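Local coordinates for protein teichoic acid D-alanine hydrolase (Staphylococcus aureus, PDB 5ZH8) that removes D-alanyl esters from wall teichoic acid and lipoteichoic acid, with effects on methicillin resistance, autolysis and cell wall structure, at residues 63-68 against 118-123; 89-94 against 290-295; 107-112 against 259-264; 241-246 against 296-301. All coordinates share one frame; numbering follows the deposited sequence.

Contact 1. Residues 63-68 against 118-123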
# COMPACT_ATOMS: atom_id res chain seq x y z
N SER A 63 -28.56 11.48 -11.59
CA SER A 63 -29.15 12.49 -10.71
C SER A 63 -28.19 12.89 -9.59
O SER A 63 -27.40 12.08 -9.11
CB SER A 63 -30.47 11.99 -10.12
OG SER A 63 -30.29 10.77 -9.42
N LYS A 64 -28.28 14.16 -9.18
CA LYS A 64 -27.41 14.70 -8.14
C LYS A 64 -27.82 14.13 -6.79
O LYS A 64 -29.00 14.14 -6.44
CB LYS A 64 -27.51 16.23 -8.09
CG LYS A 64 -26.17 16.95 -8.06
CD LYS A 64 -25.66 17.23 -9.47
CE LYS A 64 -24.67 18.40 -9.52
NZ LYS A 64 -24.59 19.02 -10.87
N LEU A 65 -26.84 13.63 -6.04
CA LEU A 65 -27.09 13.08 -4.70
C LEU A 65 -26.74 14.13 -3.66
O LEU A 65 -25.75 14.85 -3.81
CB LEU A 65 -26.25 11.82 -4.47
CG LEU A 65 -26.56 10.64 -5.39
CD1 LEU A 65 -25.57 9.50 -5.15
CD2 LEU A 65 -27.99 10.15 -5.21
N LYS A 66 -27.55 14.21 -2.61
CA LYS A 66 -27.35 15.22 -1.57
C LYS A 66 -26.60 14.65 -0.36
O LYS A 66 -26.64 13.45 -0.10
CB LYS A 66 -28.69 15.85 -1.14
CG LYS A 66 -29.65 14.92 -0.41
CD LYS A 66 -30.90 15.69 0.05
CE LYS A 66 -31.47 15.15 1.36
NZ LYS A 66 -30.57 15.40 2.53
N GLU A 67 -25.90 15.52 0.35
CA GLU A 67 -25.22 15.14 1.58
C GLU A 67 -26.26 14.78 2.64
O GLU A 67 -27.31 15.42 2.73
CB GLU A 67 -24.33 16.27 2.09
CG GLU A 67 -23.13 16.56 1.20
CD GLU A 67 -22.13 17.49 1.87
OE1 GLU A 67 -21.66 17.12 2.96
OE2 GLU A 67 -21.81 18.57 1.31
N VAL A 68 -25.97 13.74 3.41
CA VAL A 68 -26.79 13.35 4.54
C VAL A 68 -25.86 13.25 5.74
O VAL A 68 -24.94 12.44 5.76
CB VAL A 68 -27.50 12.00 4.30
CG1 VAL A 68 -28.41 11.67 5.47
CG2 VAL A 68 -28.32 12.05 3.02
N THR A 118 -17.84 14.27 -3.46
CA THR A 118 -19.24 14.46 -3.10
C THR A 118 -19.89 13.09 -2.98
O THR A 118 -19.24 12.08 -3.27
CB THR A 118 -19.96 15.29 -4.17
OG1 THR A 118 -19.97 14.58 -5.41
CG2 THR A 118 -19.25 16.61 -4.38
N PRO A 119 -21.16 13.04 -2.55
CA PRO A 119 -21.87 11.76 -2.59
C PRO A 119 -22.00 11.17 -4.00
O PRO A 119 -22.17 9.97 -4.15
CB PRO A 119 -23.25 12.11 -2.01
CG PRO A 119 -22.98 13.26 -1.09
CD PRO A 119 -21.91 14.06 -1.78
N ASN A 120 -21.92 12.02 -5.02
CA ASN A 120 -21.95 11.58 -6.41
C ASN A 120 -20.66 10.91 -6.89
O ASN A 120 -20.68 10.18 -7.88
CB ASN A 120 -22.29 12.74 -7.34
CG ASN A 120 -23.76 12.79 -7.68
OD1 ASN A 120 -24.50 13.61 -7.14
ND2 ASN A 120 -24.19 11.89 -8.56
N THR A 121 -19.55 11.15 -6.19
CA THR A 121 -18.27 10.55 -6.55
C THR A 121 -18.33 9.02 -6.53
O THR A 121 -18.76 8.41 -5.53
CB THR A 121 -17.16 10.98 -5.59
OG1 THR A 121 -17.11 12.41 -5.53
CG2 THR A 121 -15.81 10.46 -6.06
N MET A 122 -17.90 8.42 -7.63
CA MET A 122 -17.87 6.97 -7.79
C MET A 122 -16.42 6.49 -7.71
O MET A 122 -15.55 7.03 -8.38
CB MET A 122 -18.48 6.58 -9.14
CG MET A 122 -19.93 6.99 -9.28
SD MET A 122 -20.52 7.10 -10.98
CE MET A 122 -20.66 5.37 -11.43
N PHE A 123 -16.19 5.48 -6.88
CA PHE A 123 -14.84 4.98 -6.63
C PHE A 123 -14.64 3.61 -7.25
O PHE A 123 -15.56 2.80 -7.29
CB PHE A 123 -14.58 4.89 -5.12
CG PHE A 123 -14.64 6.21 -4.43
CD1 PHE A 123 -15.86 6.77 -4.09
CD2 PHE A 123 -13.48 6.90 -4.13
CE1 PHE A 123 -15.92 8.00 -3.46
CE2 PHE A 123 -13.54 8.13 -3.49
CZ PHE A 123 -14.76 8.68 -3.16
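Two groups grip Ser-63 O: the side-chain amide of Asn-120 across the contact and, from outside the pair, His-247 NE2. The N-H on Asn-120 ND2 aims almost straight at Ser-63 O (3.3 Å, 170°); the acceptor lies in the plane of the Asn-120 amide, while the donor stands above the plane of the Ser-63 carbonyl. The other branch of the same amide takes the next bond along the chain, Leu-65 N giving its hydrogen to Asn-120 OD1 at 2.6 Å. One flat amide thus spans C=O of Ser-63 and N-H of Leu-65, and the pair of bonds fixes which end of the Asn-120 side chain is oxygen and how it is turned. Thr-118 to Thr-121 form a type I beta turn with Pro-119 and Asn-120 at its corners, closed by Thr-121 N to Thr-118 O (3.1 Å) and tied again by Thr-118 N to Thr-121 OG1. The corner therefore presents a proline ring and an amide together to the irregular chain of 63-68 as it approaches strand 68-69 at the edge of the large antiparallel sheet. Leu-65 lays CB against Pro-119 CB at 3.9 Å, and its CD1 reaches Pro-119 O. Farther along, Glu-67 crosses the proline ring at about a right angle, its CG 4.0 Å from Pro-119 CG. On the sheet side, Pro-119 rests on Ser-103 of strand 99-106.

Contact 2. Residues 89-94 against 290-295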
# COMPACT_ATOMS: atom_id res chain seq x y z
N ASN A 89 -9.49 11.20 2.95
CA ASN A 89 -9.79 11.67 1.60
C ASN A 89 -10.60 10.62 0.85
O ASN A 89 -10.05 9.62 0.38
CB ASN A 89 -8.50 12.01 0.85
CG ASN A 89 -8.76 12.87 -0.38
OD1 ASN A 89 -8.55 14.08 -0.36
ND2 ASN A 89 -9.23 12.24 -1.46
N GLY A 90 -11.91 10.85 0.75
CA GLY A 90 -12.81 9.92 0.09
C GLY A 90 -14.25 10.18 0.49
O GLY A 90 -14.62 11.33 0.70
N SER A 91 -15.04 9.12 0.62
CA SER A 91 -16.48 9.25 0.89
C SER A 91 -17.00 8.15 1.79
O SER A 91 -16.51 7.02 1.77
CB SER A 91 -17.27 9.21 -0.42
OG SER A 91 -18.67 9.28 -0.18
N VAL A 92 -18.03 8.48 2.56
CA VAL A 92 -18.65 7.54 3.48
C VAL A 92 -20.14 7.45 3.20
O VAL A 92 -20.76 8.42 2.75
CB VAL A 92 -18.41 7.94 4.96
CG1 VAL A 92 -19.16 9.23 5.31
CG2 VAL A 92 -18.80 6.81 5.89
N ALA A 93 -20.70 6.27 3.43
CA ALA A 93 -22.14 6.07 3.41
C ALA A 93 -22.50 5.04 4.49
O ALA A 93 -21.87 3.99 4.58
CB ALA A 93 -22.60 5.59 2.05
N ILE A 94 -23.49 5.37 5.30
CA ILE A 94 -23.91 4.50 6.39
C ILE A 94 -25.43 4.35 6.37
O ILE A 94 -26.17 5.33 6.38
CB ILE A 94 -23.47 5.05 7.76
CG1 ILE A 94 -21.95 5.23 7.79
CG2 ILE A 94 -23.93 4.11 8.88
CD1 ILE A 94 -21.40 5.81 9.07
N MET A 290 -18.46 2.71 -8.10
CA MET A 290 -19.70 2.85 -7.33
C MET A 290 -19.62 4.04 -6.39
O MET A 290 -18.58 4.29 -5.80
CB MET A 290 -19.95 1.63 -6.44
CG MET A 290 -20.31 0.34 -7.13
SD MET A 290 -20.82 -0.92 -5.93
CE MET A 290 -22.58 -0.61 -5.89
N THR A 291 -20.75 4.74 -6.23
CA THR A 291 -20.93 5.60 -5.08
C THR A 291 -21.14 4.70 -3.87
O THR A 291 -21.77 3.65 -3.99
CB THR A 291 -22.15 6.53 -5.21
OG1 THR A 291 -23.33 5.76 -5.45
CG2 THR A 291 -21.97 7.51 -6.36
N PRO A 292 -20.59 5.09 -2.71
CA PRO A 292 -20.86 4.35 -1.46
C PRO A 292 -22.35 4.11 -1.18
O PRO A 292 -22.71 3.05 -0.68
CB PRO A 292 -20.26 5.26 -0.38
CG PRO A 292 -19.14 5.95 -1.08
CD PRO A 292 -19.58 6.14 -2.51
N THR A 293 -23.20 5.07 -1.53
CA THR A 293 -24.64 4.93 -1.33
C THR A 293 -25.21 3.74 -2.09
O THR A 293 -26.00 2.98 -1.54
CB THR A 293 -25.41 6.21 -1.73
OG1 THR A 293 -25.14 6.52 -3.11
CG2 THR A 293 -25.01 7.38 -0.87
N ASP A 294 -24.82 3.59 -3.36
CA ASP A 294 -25.26 2.47 -4.19
C ASP A 294 -24.83 1.12 -3.63
O ASP A 294 -25.59 0.14 -3.71
CB ASP A 294 -24.74 2.60 -5.63
CG ASP A 294 -25.77 3.20 -6.58
OD1 ASP A 294 -26.64 3.98 -6.13
OD2 ASP A 294 -25.71 2.87 -7.79
N MET A 295 -23.63 1.06 -3.06
CA MET A 295 -23.14 -0.18 -2.45
C MET A 295 -23.99 -0.58 -1.26
O MET A 295 -24.31 -1.75 -1.08
CB MET A 295 -21.68 -0.04 -2.03
CG MET A 295 -21.10 -1.28 -1.35
SD MET A 295 -21.34 -2.87 -2.17
CE MET A 295 -19.79 -3.05 -3.06
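Thr-291 occupies the N-cap of helix 292-303, immediately after the strand that ends at Met-290. Its OG1 is paired with Thr-293 OG1 at 3.1 Å, a hydroxyl-to-hydroxyl bond across the first turn. Next comes Pro-292, the first residue of the helix, which carries most of this contact; its ring lies along strand 90-96 and meets two residues that project from the same strand face. Pro-292 CG faces the Ser-91 hydroxyl, 3.5 Å from OG, which is anti to its own backbone N (chi1 178°) and is also weakly bonded to Lys-104 O. Pro-292 CB sits against the Ala-93 methyl, CB to CB 3.4 Å. Here the backbones come nearest, Ala-93 CA to Pro-292 CA 5.3 Å. Thr-293 follows beside Pro-292 on the same methyl, its backbone N 3.7 Å from Ala-93 CB and its CG2 more loosely placed. This is helix-on-sheet packing in the beta-lactamase-type core. Val-92 and Ile-94 turn to the other sheet face and meet helix 74-85, so strand 90-96 has a helix on either side; it lies between strands 99-106 and 359-365, and Pro-292 also touches Val-362 of the latter.

Contact 3. Residues 107-112 against 259-264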
# COMPACT_ATOMS: atom_id res chain seq x y z
N GLY A 107 -12.30 15.73 1.31
CA GLY A 107 -11.15 15.95 0.44
C GLY A 107 -11.51 15.95 -1.04
O GLY A 107 -12.63 16.29 -1.41
N TYR A 108 -10.56 15.55 -1.88
CA TYR A 108 -10.68 15.72 -3.33
C TYR A 108 -10.87 14.43 -4.12
O TYR A 108 -10.21 13.42 -3.87
CB TYR A 108 -9.46 16.46 -3.86
CG TYR A 108 -9.38 17.88 -3.36
CD1 TYR A 108 -8.76 18.18 -2.15
CD2 TYR A 108 -9.96 18.92 -4.08
CE1 TYR A 108 -8.69 19.48 -1.69
CE2 TYR A 108 -9.89 20.22 -3.62
CZ TYR A 108 -9.26 20.50 -2.43
OH TYR A 108 -9.21 21.79 -1.99
N GLN A 109 -11.79 14.49 -5.08
CA GLN A 109 -11.98 13.43 -6.07
C GLN A 109 -10.89 13.51 -7.13
O GLN A 109 -10.35 12.49 -7.57
CB GLN A 109 -13.35 13.60 -6.73
CG GLN A 109 -13.65 12.65 -7.87
CD GLN A 109 -14.89 13.07 -8.63
OE1 GLN A 109 -15.93 13.33 -8.02
NE2 GLN A 109 -14.79 13.16 -9.94
N ASP A 110 -10.59 14.74 -7.56
CA ASP A 110 -9.52 15.01 -8.49
C ASP A 110 -8.71 16.18 -7.93
O ASP A 110 -9.22 17.30 -7.85
CB ASP A 110 -10.10 15.36 -9.86
CG ASP A 110 -9.03 15.66 -10.92
OD1 ASP A 110 -7.87 15.97 -10.55
OD2 ASP A 110 -9.34 15.59 -12.12
N PHE A 111 -7.47 15.90 -7.54
CA PHE A 111 -6.59 16.91 -6.93
C PHE A 111 -6.07 17.91 -7.94
O PHE A 111 -5.79 19.06 -7.59
CB PHE A 111 -5.40 16.24 -6.23
CG PHE A 111 -5.68 15.84 -4.81
CD1 PHE A 111 -5.65 16.78 -3.79
CD2 PHE A 111 -5.98 14.52 -4.50
CE1 PHE A 111 -5.91 16.42 -2.49
CE2 PHE A 111 -6.24 14.16 -3.19
CZ PHE A 111 -6.20 15.11 -2.19
N GLU A 112 -5.94 17.48 -9.19
CA GLU A 112 -5.37 18.31 -10.24
C GLU A 112 -6.37 19.38 -10.70
O GLU A 112 -5.98 20.53 -10.97
CB GLU A 112 -4.92 17.45 -11.42
CG GLU A 112 -3.68 16.61 -11.15
CD GLU A 112 -3.94 15.40 -10.25
OE1 GLU A 112 -4.87 14.61 -10.55
OE2 GLU A 112 -3.19 15.24 -9.26
N TYR A 259 -17.87 11.88 -12.62
CA TYR A 259 -17.87 11.49 -11.21
C TYR A 259 -16.86 10.39 -10.84
O TYR A 259 -16.76 10.01 -9.67
CB TYR A 259 -19.30 11.07 -10.82
CG TYR A 259 -20.32 12.20 -10.92
CD1 TYR A 259 -20.14 13.39 -10.22
CD2 TYR A 259 -21.46 12.08 -11.70
CE1 TYR A 259 -21.06 14.43 -10.30
CE2 TYR A 259 -22.39 13.11 -11.79
CZ TYR A 259 -22.18 14.28 -11.08
OH TYR A 259 -23.08 15.32 -11.15
N LEU A 260 -16.10 9.91 -11.82
CA LEU A 260 -15.15 8.82 -11.57
C LEU A 260 -13.92 9.34 -10.84
O LEU A 260 -13.18 10.17 -11.37
CB LEU A 260 -14.77 8.12 -12.88
CG LEU A 260 -15.58 6.89 -13.35
CD1 LEU A 260 -17.08 6.95 -13.07
CD2 LEU A 260 -15.31 6.63 -14.82
N ALA A 261 -13.69 8.83 -9.63
CA ALA A 261 -12.60 9.29 -8.78
C ALA A 261 -11.24 8.85 -9.30
O ALA A 261 -11.10 7.81 -9.92
CB ALA A 261 -12.80 8.78 -7.36
N LYS A 262 -10.24 9.68 -9.01
CA LYS A 262 -8.85 9.37 -9.31
C LYS A 262 -8.20 8.86 -8.03
O LYS A 262 -8.42 9.41 -6.96
CB LYS A 262 -8.13 10.62 -9.83
CG LYS A 262 -8.80 11.26 -11.03
CD LYS A 262 -8.16 12.58 -11.44
CE LYS A 262 -6.88 12.39 -12.24
NZ LYS A 262 -6.26 13.69 -12.61
N GLY A 263 -7.39 7.81 -8.16
CA GLY A 263 -6.69 7.23 -7.02
C GLY A 263 -5.27 7.76 -6.95
O GLY A 263 -4.68 8.10 -7.98
N TYR A 264 -4.73 7.83 -5.74
CA TYR A 264 -3.42 8.44 -5.52
C TYR A 264 -2.55 7.63 -4.57
O TYR A 264 -3.04 6.94 -3.67
CB TYR A 264 -3.59 9.86 -4.99
CG TYR A 264 -4.27 10.79 -5.96
CD1 TYR A 264 -3.54 11.51 -6.89
CD2 TYR A 264 -5.65 10.96 -5.94
CE1 TYR A 264 -4.16 12.36 -7.79
CE2 TYR A 264 -6.28 11.81 -6.83
CZ TYR A 264 -5.53 12.52 -7.75
OH TYR A 264 -6.14 13.37 -8.64
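The ring of Tyr-264 receives the edge of Phe-111 on one face in a T-shaped (edge-to-face) pair, with planes 87° apart and centroids at 5.2 Å; Phe-111 CD2 stands over the rim of the tyrosine ring. Tyr-108 CB lies over the centre of one Phe-111 face, and the Glu-112 carboxylate comes in at the edge of Tyr-264. The chain turns its corner at Gln-109, within a classic beta bulge in which Gln-109 and Asp-110 both face Ile-115, and packs there on the loop that leads into strand 264-265. Beyond the rings, Asp-110, Glu-112 and Lys-262 form a salt-bridge network. Lys-262, bent at chi3 (80°), runs alongside Asp-110, its CD against the carboxylate, and reaches Glu-112 OE1 with NZ at 2.6 Å, on the anti lone pair; its bond to Asp-110 OD1 is weak and long. Asp-110 OD1 is better held by Lys-113 N. Tyr-264 OH meets Glu-112 tip to tip and donates to the same OE1, also at 2.6 Å, from above the carboxylate plane. Two donors on one oxygen would favour the ionised carboxylate. Gln-109 reaches the other way, extended beyond CG with CG 3.6 Å from Ala-261 CA. Its amide ends on outside partners, OE1 on Thr-121 OG1 and NE2 on Lys-258 O. The backbones are joined by Lys-262 N to Gln-109 O, in the carbonyl plane. Tyr-264 OH also takes the N-H of Phe-111, at 3.1 Å from Phe-111 N and with an angle of 157°.

Contact 4. Residues 241-246 against 296-301; sequences DPLKLQ and GKLITQ
Leu-243, Leu-245 and Gln-301 have the most surface buried here. The extended side chain of Gln-301 slides past Leu-243 in the opposite direction and gives one N-H to the backbone: Gln-301 NE2 to Leu-243 O is 3.0 Å, nearly straight at 167°, on a carbonyl lone pair and in the plane of the amide. The same nitrogen donates to Lys-297 O one helical turn back (3.1 Å), so both acceptors fix the rotation of the amide, while OE1 is taken by Lys-306 NZ. Leu-243 CB lies 3.5 Å from Gln-301 NE2, and its CD1 meets Leu-298 CD1 obliquely, methyl to methyl. Leu-245 sets CD1 toward Leu-298 CB and CD2 near both Lys-297 CD, at 4.0 Å, and Leu-298 N; the lysine, bent at chi3, runs past it in the opposite direction and brings CD near Leu-243 O and Lys-244 O. Leu-243 falls within the type I turn 241-244. There Lys-244, with positive phi, is the C-prime residue of the Schellman motif that ends helix 231-240, so a helix terminus packs on the flank of helix 292-303. Leu-298 is also covered by Ile-239 of helix 231-240, whereas Ile-299 and Thr-300 turn to strand 359-365, placing helix 292-303 between that helix and the large sheet.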
# COMPACT_ATOMS: atom_id res chain seq x y z
N ASP A 241 -30.03 -2.79 -12.88
CA ASP A 241 -31.33 -2.17 -13.13
C ASP A 241 -32.42 -2.63 -12.16
O ASP A 241 -33.13 -1.79 -11.61
CB ASP A 241 -31.77 -2.39 -14.59
CG ASP A 241 -30.90 -1.63 -15.58
OD1 ASP A 241 -30.06 -0.81 -15.13
OD2 ASP A 241 -31.05 -1.86 -16.79
N PRO A 242 -32.58 -3.95 -11.95
CA PRO A 242 -33.53 -4.42 -10.93
C PRO A 242 -33.39 -3.74 -9.57
O PRO A 242 -34.40 -3.42 -8.95
CB PRO A 242 -33.23 -5.91 -10.82
CG PRO A 242 -32.77 -6.28 -12.19
CD PRO A 242 -32.02 -5.09 -12.72
N LEU A 243 -32.16 -3.52 -9.12
CA LEU A 243 -31.93 -2.89 -7.82
C LEU A 243 -31.66 -1.38 -7.92
O LEU A 243 -31.15 -0.78 -6.98
CB LEU A 243 -30.79 -3.60 -7.08
CG LEU A 243 -30.95 -5.11 -6.88
CD1 LEU A 243 -29.87 -5.63 -5.94
CD2 LEU A 243 -32.33 -5.48 -6.37
N LYS A 244 -32.03 -0.77 -9.05
CA LYS A 244 -31.95 0.68 -9.26
C LYS A 244 -30.62 1.28 -8.82
O LYS A 244 -30.58 2.31 -8.14
CB LYS A 244 -33.11 1.40 -8.55
CG LYS A 244 -34.48 1.09 -9.15
CD LYS A 244 -35.59 1.88 -8.47
CE LYS A 244 -36.91 1.77 -9.24
NZ LYS A 244 -37.31 0.35 -9.47
N LEU A 245 -29.54 0.62 -9.21
CA LEU A 245 -28.20 1.13 -8.98
C LEU A 245 -27.84 2.05 -10.14
O LEU A 245 -27.30 1.61 -11.16
CB LEU A 245 -27.20 -0.02 -8.86
CG LEU A 245 -27.49 -1.07 -7.80
CD1 LEU A 245 -26.29 -1.99 -7.70
CD2 LEU A 245 -27.79 -0.44 -6.46
N GLN A 246 -28.15 3.33 -9.97
CA GLN A 246 -28.05 4.32 -11.04
C GLN A 246 -26.83 5.22 -10.90
O GLN A 246 -26.63 6.14 -11.70
CB GLN A 246 -29.32 5.17 -11.07
CG GLN A 246 -30.57 4.34 -11.31
CD GLN A 246 -31.83 5.16 -11.28
OE1 GLN A 246 -32.04 5.97 -10.38
NE2 GLN A 246 -32.69 4.95 -12.26
N GLY A 296 -24.35 0.39 -0.42
CA GLY A 296 -25.26 0.14 0.69
C GLY A 296 -26.64 -0.23 0.19
O GLY A 296 -27.28 -1.14 0.72
N LYS A 297 -27.10 0.48 -0.84
CA LYS A 297 -28.39 0.22 -1.47
C LYS A 297 -28.45 -1.22 -2.00
O LYS A 297 -29.48 -1.88 -1.92
CB LYS A 297 -28.64 1.23 -2.60
CG LYS A 297 -30.02 1.15 -3.22
CD LYS A 297 -30.17 2.05 -4.44
CE LYS A 297 -30.25 3.53 -4.07
NZ LYS A 297 -30.65 4.37 -5.23
N LEU A 298 -27.33 -1.70 -2.55
CA LEU A 298 -27.22 -3.07 -3.04
C LEU A 298 -27.34 -4.10 -1.91
O LEU A 298 -28.12 -5.04 -2.00
CB LEU A 298 -25.89 -3.27 -3.76
CG LEU A 298 -25.48 -4.69 -4.12
CD1 LEU A 298 -26.49 -5.32 -5.07
CD2 LEU A 298 -24.08 -4.67 -4.71
N ILE A 299 -26.56 -3.91 -0.86
CA ILE A 299 -26.50 -4.86 0.25
C ILE A 299 -27.81 -4.90 1.04
O ILE A 299 -28.28 -5.97 1.39
CB ILE A 299 -25.31 -4.54 1.18
CG1 ILE A 299 -24.01 -4.89 0.46
CG2 ILE A 299 -25.41 -5.31 2.49
CD1 ILE A 299 -22.82 -4.14 1.01
N THR A 300 -28.38 -3.73 1.32
CA THR A 300 -29.62 -3.67 2.09
C THR A 300 -30.78 -4.34 1.34
O THR A 300 -31.62 -4.99 1.95
CB THR A 300 -30.04 -2.23 2.41
OG1 THR A 300 -30.10 -1.47 1.21
CG2 THR A 300 -29.07 -1.61 3.39
N GLN A 301 -30.81 -4.17 0.02
CA GLN A 301 -31.84 -4.79 -0.80
C GLN A 301 -31.69 -6.30 -0.90
O GLN A 301 -32.68 -7.02 -0.91
CB GLN A 301 -31.86 -4.17 -2.19
CG GLN A 301 -32.54 -2.81 -2.22
CD GLN A 301 -32.66 -2.28 -3.63
OE1 GLN A 301 -33.74 -2.28 -4.21
NE2 GLN A 301 -31.54 -1.85 -4.20

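In the fold
Contact 2 is the fully buried one and works by apolar packing of helix start on strand; contacts 1, 3 and 4 are partly buried and rely on polar bonds as well. Contacts 1 and 3 have their centres about 18 and 19 Å from the centre of the chain; charge pairing marks contact 3, while contacts 1 and 4 use side-chain amides to hold loop backbone. Contacts 2 and 4 share helix 292-303, its first turn against the sheet and its next turns against the end of another helix; Asp-294 touches Leu-245 between them. Contact 1 touches contacts 2 and 3: Phe-123 N probably bonds to Met-290 O, and Met-122 to Tyr-259 and Ala-261. Contacts 3 and 4 do not touch.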